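Local coordinates for Lmo0325 protein (Listeria monocytogenes EGD-e, PDB 4RYK) that probably binds DNA as a dimeric Rgg-like transcriptional regulator, with an N-terminal helix-turn-helix domain joined to an all-helical C-terminal domain, at residues 61-64 / 65-68; 176-179 / 180-184; 272-275 / 276-279. All coordinates share one frame; numbering follows the deposited sequence.

Interaction 1 (61-64 / 65-68)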
# COMPACT_ATOMS: atom_id res chain seq x y z
N MSE A 61 19.62 0.90 4.86
CA MSE A 61 18.30 0.53 5.38
C MSE A 61 17.16 1.32 4.77
O MSE A 61 16.26 1.82 5.48
CB MSE A 61 18.31 0.74 6.88
CG MSE A 61 18.87 -0.51 7.52
SE MSE A 61 20.65 0.05 8.05
CE MSE A 61 19.97 0.96 9.71
N VAL A 62 17.19 1.46 3.46
CA VAL A 62 16.10 2.09 2.76
C VAL A 62 15.62 1.15 1.66
O VAL A 62 16.37 0.90 0.77
CB VAL A 62 16.56 3.42 2.13
CG1 VAL A 62 15.44 4.00 1.31
CG2 VAL A 62 16.95 4.42 3.22
N PRO A 63 14.40 0.62 1.76
CA PRO A 63 13.89 -0.24 0.66
C PRO A 63 13.80 0.56 -0.62
O PRO A 63 13.54 1.77 -0.61
CB PRO A 63 12.48 -0.65 1.14
CG PRO A 63 12.57 -0.61 2.65
CD PRO A 63 13.54 0.53 2.97
N LEU A 64 13.99 -0.13 -1.72
CA LEU A 64 13.90 0.44 -3.06
C LEU A 64 12.69 1.35 -3.27
O LEU A 64 12.82 2.45 -3.76
CB LEU A 64 13.90 -0.73 -4.08
CG LEU A 64 13.94 -0.37 -5.57
CD1 LEU A 64 15.16 0.43 -5.94
CD2 LEU A 64 13.87 -1.64 -6.44
N ASP A 65 11.50 0.91 -2.89
CA ASP A 65 10.33 1.72 -3.17
C ASP A 65 10.37 3.03 -2.36
O ASP A 65 9.86 4.05 -2.82
CB ASP A 65 9.08 0.95 -2.78
CG ASP A 65 7.80 1.64 -3.25
OD1 ASP A 65 7.58 1.62 -4.49
OD2 ASP A 65 7.01 2.15 -2.40
N GLU A 66 10.89 2.99 -1.13
CA GLU A 66 10.97 4.21 -0.27
C GLU A 66 11.99 5.11 -0.90
O GLU A 66 11.81 6.34 -0.97
CB GLU A 66 11.36 3.85 1.17
CG GLU A 66 11.41 5.09 2.06
CD GLU A 66 11.93 4.84 3.46
OE1 GLU A 66 12.20 3.68 3.87
OE2 GLU A 66 12.02 5.86 4.17
N PHE A 67 13.08 4.52 -1.40
CA PHE A 67 14.09 5.35 -2.03
C PHE A 67 13.44 6.14 -3.17
O PHE A 67 13.69 7.35 -3.30
CB PHE A 67 15.28 4.51 -2.53
CG PHE A 67 16.26 5.30 -3.36
CD1 PHE A 67 16.08 5.43 -4.73
CD2 PHE A 67 17.34 5.93 -2.76
CE1 PHE A 67 16.93 6.20 -5.50
CE2 PHE A 67 18.20 6.71 -3.54
CZ PHE A 67 18.00 6.82 -4.90
N PHE A 68 12.62 5.46 -4.01
CA PHE A 68 12.05 6.15 -5.13
C PHE A 68 11.02 7.17 -4.73
O PHE A 68 10.87 8.20 -5.39
CB PHE A 68 11.51 5.22 -6.25
CG PHE A 68 12.56 4.86 -7.21
CD1 PHE A 68 12.85 5.68 -8.28
CD2 PHE A 68 13.36 3.76 -6.98
CE1 PHE A 68 13.88 5.39 -9.16
CE2 PHE A 68 14.42 3.48 -7.84
CZ PHE A 68 14.67 4.29 -8.93
O HOH W 1 14.07 3.28 5.78
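The short connection between helices 50-60 and 64-71 of the helix-turn-helix domain runs from Met-61 to Pro-63; its Val-62 and Pro-63, with Leu-64 as the first helical residue, meet Glu-66, Phe-67 and Phe-68 in the first turn of the second helix. Pro-63 is the N-cap residue, and its O accepts from Phe-67 N at 2.9 Å. The following bond runs from Phe-68 N to Leu-64 O, 3.0 Å. Met-61, a selenomethionine, ends helix 50-60 in a Schellman motif with positive phi (58°), so two helices abut with hardly a linker. A water bridges the two ends by hydrogen bonds, 2.6 Å from Met-61 O and 2.7 Å from Glu-66 OE1. The extended Glu-66 chain runs back toward the proline, bringing Glu-66 OE1 3.5 Å from Pro-63 CD, while its other oxygen accepts from Leu-161 N of the second subunit. Val-62 CG1, anti to the backbone N (chi1 175°), presses on the helix backbone and lies 3.9 Å from Phe-67 CB. This valine also touches Ile-17, and Phe-67 inserts its ring between helices 10-20 and 50-60, meeting Phe-53 edge-to-face. Leu-64 and Phe-68 point the same way, side by side: Leu-64 CD1 comes in the plane of the ring to its edge, 3.7 Å from Phe-68 CE2. One face of that ring receives Phe-67 CD1, offset toward the rim. Leu-64 and Phe-68 each pack on the other's counterpart in the second subunit.

Interaction 2 (176-179 / 180-184)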
# COMPACT_ATOMS: atom_id res chain seq x y z
N GLU A 176 -20.33 -10.99 -23.97
CA GLU A 176 -20.37 -11.67 -22.70
C GLU A 176 -19.41 -12.85 -22.66
O GLU A 176 -18.74 -13.04 -21.66
CB GLU A 176 -21.77 -12.14 -22.37
CG GLU A 176 -21.87 -12.62 -20.93
CD GLU A 176 -23.32 -12.79 -20.45
OE1 GLU A 176 -24.26 -12.30 -21.12
OE2 GLU A 176 -23.54 -13.42 -19.40
N GLU A 177 -19.32 -13.62 -23.73
CA GLU A 177 -18.45 -14.78 -23.70
C GLU A 177 -17.00 -14.36 -23.47
O GLU A 177 -16.26 -15.01 -22.77
CB GLU A 177 -18.54 -15.55 -25.01
CG GLU A 177 -17.87 -16.89 -24.95
CD GLU A 177 -17.69 -17.54 -26.34
OE1 GLU A 177 -18.51 -17.29 -27.30
OE2 GLU A 177 -16.68 -18.27 -26.47
N VAL A 178 -16.63 -13.26 -24.11
CA VAL A 178 -15.28 -12.74 -24.08
C VAL A 178 -15.03 -12.09 -22.70
O VAL A 178 -13.98 -12.25 -22.13
CB VAL A 178 -15.16 -11.68 -25.20
CG1 VAL A 178 -13.82 -10.98 -25.17
CG2 VAL A 178 -15.35 -12.32 -26.57
N GLN A 179 -16.00 -11.36 -22.19
CA GLN A 179 -15.90 -10.80 -20.84
C GLN A 179 -15.61 -11.90 -19.85
O GLN A 179 -14.72 -11.76 -19.04
CB GLN A 179 -17.18 -10.14 -20.41
CG GLN A 179 -17.50 -8.88 -21.19
CD GLN A 179 -18.88 -8.33 -20.84
OE1 GLN A 179 -19.80 -9.08 -20.56
NE2 GLN A 179 -19.01 -7.02 -20.86
N ILE A 180 -16.33 -13.02 -19.94
CA ILE A 180 -16.12 -14.14 -19.02
C ILE A 180 -14.77 -14.80 -19.17
O ILE A 180 -14.10 -15.11 -18.17
CB ILE A 180 -17.23 -15.17 -19.18
CG1 ILE A 180 -18.53 -14.58 -18.59
CG2 ILE A 180 -16.87 -16.50 -18.52
CD1 ILE A 180 -19.78 -15.27 -19.11
N HIS A 181 -14.36 -15.02 -20.41
CA HIS A 181 -13.05 -15.56 -20.70
C HIS A 181 -11.93 -14.65 -20.15
O HIS A 181 -10.98 -15.12 -19.54
CB HIS A 181 -12.89 -15.77 -22.23
CG HIS A 181 -11.48 -16.10 -22.65
ND1 HIS A 181 -11.00 -17.39 -22.70
CD2 HIS A 181 -10.45 -15.30 -23.03
CE1 HIS A 181 -9.73 -17.38 -23.10
NE2 HIS A 181 -9.38 -16.13 -23.32
N PHE A 182 -12.02 -13.36 -20.35
CA PHE A 182 -11.01 -12.46 -19.81
C PHE A 182 -11.02 -12.46 -18.26
O PHE A 182 -9.98 -12.45 -17.62
CB PHE A 182 -11.19 -11.01 -20.30
CG PHE A 182 -10.79 -10.77 -21.72
CD1 PHE A 182 -9.80 -11.50 -22.35
CD2 PHE A 182 -11.38 -9.76 -22.43
CE1 PHE A 182 -9.43 -11.27 -23.67
CE2 PHE A 182 -11.04 -9.54 -23.76
CZ PHE A 182 -10.07 -10.28 -24.38
N TYR A 183 -12.21 -12.44 -17.67
CA TYR A 183 -12.37 -12.58 -16.25
C TYR A 183 -11.65 -13.82 -15.68
O TYR A 183 -10.93 -13.71 -14.67
CB TYR A 183 -13.87 -12.60 -15.91
CG TYR A 183 -14.17 -12.87 -14.44
CD1 TYR A 183 -14.22 -11.83 -13.55
CD2 TYR A 183 -14.44 -14.14 -13.97
CE1 TYR A 183 -14.48 -12.07 -12.20
CE2 TYR A 183 -14.72 -14.37 -12.63
CZ TYR A 183 -14.73 -13.33 -11.75
OH TYR A 183 -14.99 -13.49 -10.40
N GLN A 184 -11.82 -14.98 -16.32
CA GLN A 184 -11.11 -16.19 -15.91
C GLN A 184 -9.59 -15.99 -16.01
O GLN A 184 -8.87 -16.30 -15.09
CB GLN A 184 -11.60 -17.43 -16.67
CG GLN A 184 -12.98 -17.85 -16.18
CD GLN A 184 -13.69 -18.88 -17.06
OE1 GLN A 184 -13.19 -19.35 -18.11
NE2 GLN A 184 -14.90 -19.25 -16.64
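Val-178 and Phe-182, one turn apart on helix 176-193, make the tightest apolar contact of this pair of segments. The two side chains run side by side in the same direction, and Val-178 CG1 approaches the phenyl ring obliquely, 3.4 Å from Phe-182 CE2. That methyl is the branch anti to the backbone N (chi1 174°), which carries it along the helix toward the ring, whereas CG2 lies beside the backbone N. A second apolar touch joins Glu-176 and Ile-180: the aliphatic CG of Glu-176 is 3.8 Å from Ile-180 CD1, the two chains crossing at a slant. Ile-180 CG1 also folds back over the carbonyl of the preceding turn, 3.4 Å from Glu-176 O.

Backbone hydrogen bonds supply the polar part. Ile-180 N donates to Glu-176 O at 3.0 Å, and His-181 N to Glu-177 O over the same length. Phe-182 N and Tyr-183 N continue the series, reaching Val-178 O and Gln-179 O respectively. With an N-H...O angle of 169°, the bond from Phe-182 N to Val-178 O is close to straight.

The amide of Gln-179 has its partner outside these segments: NE2 donates to Ile-171 O. Phe-182 packs on Leu-153 and Trp-159 and meets Phe-174 edge-to-face, while Val-178 touches His-150. Ile-180 and Tyr-183 lean instead on helix 220-235, through Tyr-222 and Val-226. The backbone bonds are those of a regular alpha-helix, and buried Phe-182 against exposed Glu-177, His-181 and Gln-184 makes it amphipathic: a helix packed on helices 143-153 and 220-235, with one side exposed, in the all-helical, TPR-clan C-terminal domain.

Interaction 3 (272-275 / 276-279)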
# COMPACT_ATOMS: atom_id res chain seq x y z
N ARG A 272 -26.45 -0.28 7.19
CA ARG A 272 -25.36 -0.30 8.15
C ARG A 272 -24.01 0.06 7.45
O ARG A 272 -23.17 0.78 8.00
CB ARG A 272 -25.31 -1.64 8.82
CG ARG A 272 -24.09 -1.84 9.66
CD ARG A 272 -24.38 -1.40 11.05
NE ARG A 272 -24.32 0.03 11.30
CZ ARG A 272 -23.22 0.72 11.63
NH1 ARG A 272 -23.33 2.01 11.90
NH2 ARG A 272 -22.02 0.13 11.70
N ALA A 273 -23.82 -0.40 6.22
CA ALA A 273 -22.61 -0.06 5.51
C ALA A 273 -22.53 1.46 5.25
O ALA A 273 -21.50 2.08 5.48
CB ALA A 273 -22.51 -0.82 4.22
N ILE A 274 -23.63 2.05 4.80
CA ILE A 274 -23.70 3.49 4.60
C ILE A 274 -23.40 4.28 5.88
O ILE A 274 -22.64 5.25 5.85
CB ILE A 274 -25.08 3.83 4.04
CG1 ILE A 274 -25.13 3.39 2.58
CG2 ILE A 274 -25.43 5.32 4.17
CD1 ILE A 274 -26.54 3.28 2.04
N GLN A 275 -24.00 3.87 6.98
CA GLN A 275 -23.73 4.51 8.27
C GLN A 275 -22.28 4.37 8.68
O GLN A 275 -21.72 5.25 9.32
CB GLN A 275 -24.64 3.87 9.33
CG GLN A 275 -24.59 4.44 10.74
CD GLN A 275 -24.84 5.94 10.85
OE1 GLN A 275 -25.63 6.54 10.09
NE2 GLN A 275 -24.15 6.57 11.84
N THR A 276 -21.67 3.24 8.33
CA THR A 276 -20.30 2.98 8.66
C THR A 276 -19.41 3.90 7.88
O THR A 276 -18.47 4.47 8.43
CB THR A 276 -19.90 1.52 8.43
OG1 THR A 276 -20.65 0.67 9.31
CG2 THR A 276 -18.45 1.34 8.75
N TRP A 277 -19.68 4.08 6.59
CA TRP A 277 -18.91 5.05 5.83
C TRP A 277 -19.02 6.46 6.47
O TRP A 277 -18.03 7.22 6.50
CB TRP A 277 -19.34 5.12 4.37
CG TRP A 277 -18.76 4.03 3.51
CD1 TRP A 277 -17.45 3.70 3.40
CD2 TRP A 277 -19.46 3.19 2.63
NE1 TRP A 277 -17.30 2.69 2.52
CE2 TRP A 277 -18.53 2.34 2.04
CE3 TRP A 277 -20.82 3.02 2.32
CZ2 TRP A 277 -18.89 1.37 1.12
CZ3 TRP A 277 -21.17 2.04 1.44
CH2 TRP A 277 -20.20 1.23 0.83
N LYS A 278 -20.20 6.80 6.98
CA LYS A 278 -20.38 8.10 7.64
C LYS A 278 -19.57 8.18 8.89
O LYS A 278 -18.90 9.19 9.10
CB LYS A 278 -21.81 8.40 8.01
CG LYS A 278 -22.63 8.72 6.79
CD LYS A 278 -24.08 8.97 7.13
CE LYS A 278 -24.88 9.11 5.85
NZ LYS A 278 -26.32 9.32 6.14
N GLU A 279 -19.61 7.13 9.68
CA GLU A 279 -18.94 7.15 10.98
C GLU A 279 -17.43 7.22 10.83
O GLU A 279 -16.74 7.70 11.72
CB GLU A 279 -19.32 5.93 11.75
CG GLU A 279 -20.75 5.98 12.21
CD GLU A 279 -21.17 4.68 12.86
OE1 GLU A 279 -20.41 3.70 12.75
OE2 GLU A 279 -22.24 4.64 13.47
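Gln-275 and Thr-276 lie at the centre of these two turns of helix 263-279, Gln-275 reaching forward to Glu-279 and Thr-276 back to Arg-272. The Gln-275 chain bends at its second torsion (chi2 55°), which swings the amide over to the carboxylate. Gln-275 NE2 donates to Glu-279 OE2 at 3.2 Å. This bond is nearly straight at 170°, with the acceptor in the amide plane. The two flat groups stand almost perpendicular, 82° apart. Thr-276 grips Arg-272 O twice, with OG1 at 2.8 Å and with its own N at 2.9 Å, the donors arriving from opposite faces of the carbonyl plane. The guanidinium of Arg-272 also passes over this hydroxyl, which sits on one of its faces. Its edge turns to Glu-279 in a salt bridge whose two bonds are weak; Arg-272 NH1 lies 3.3 Å from Glu-279 OE2. The stronger ionic partner of each is in the second subunit: Arg-272 NH2 pairs with Glu-279 OE1 there, and the reverse pair completes a symmetrical network. Around it, Thr-276 packs on its own counterpart across the interface. On another side of the helix, Trp-277 brings CZ3 to 4.2 Å from Ala-273 CB, then stacks on Tyr-289 of helix 283-300 and meets Ile-247 of helix 243-259, packing helix 263-279 against both.

In the fold
Interactions 1 and 3 both reach the second subunit, though from different domains and about 25 Å apart at their nearest atoms; interaction 2 touches no other chain of the assembly. Interaction 1 joins two successive helices of the helix-turn-helix domain and is partly buried, with apolar side chains, a glutamate and a water at the join. Interactions 2 and 3 each lie within a single helix of the C-terminal domain, over about two turns. The 176-184 contact lies largely at the surface, with apolar packing and regular backbone bonds, whereas 272-279 is half buried and carries ionic side chains shared across the dimer. No helix is common to any two of them.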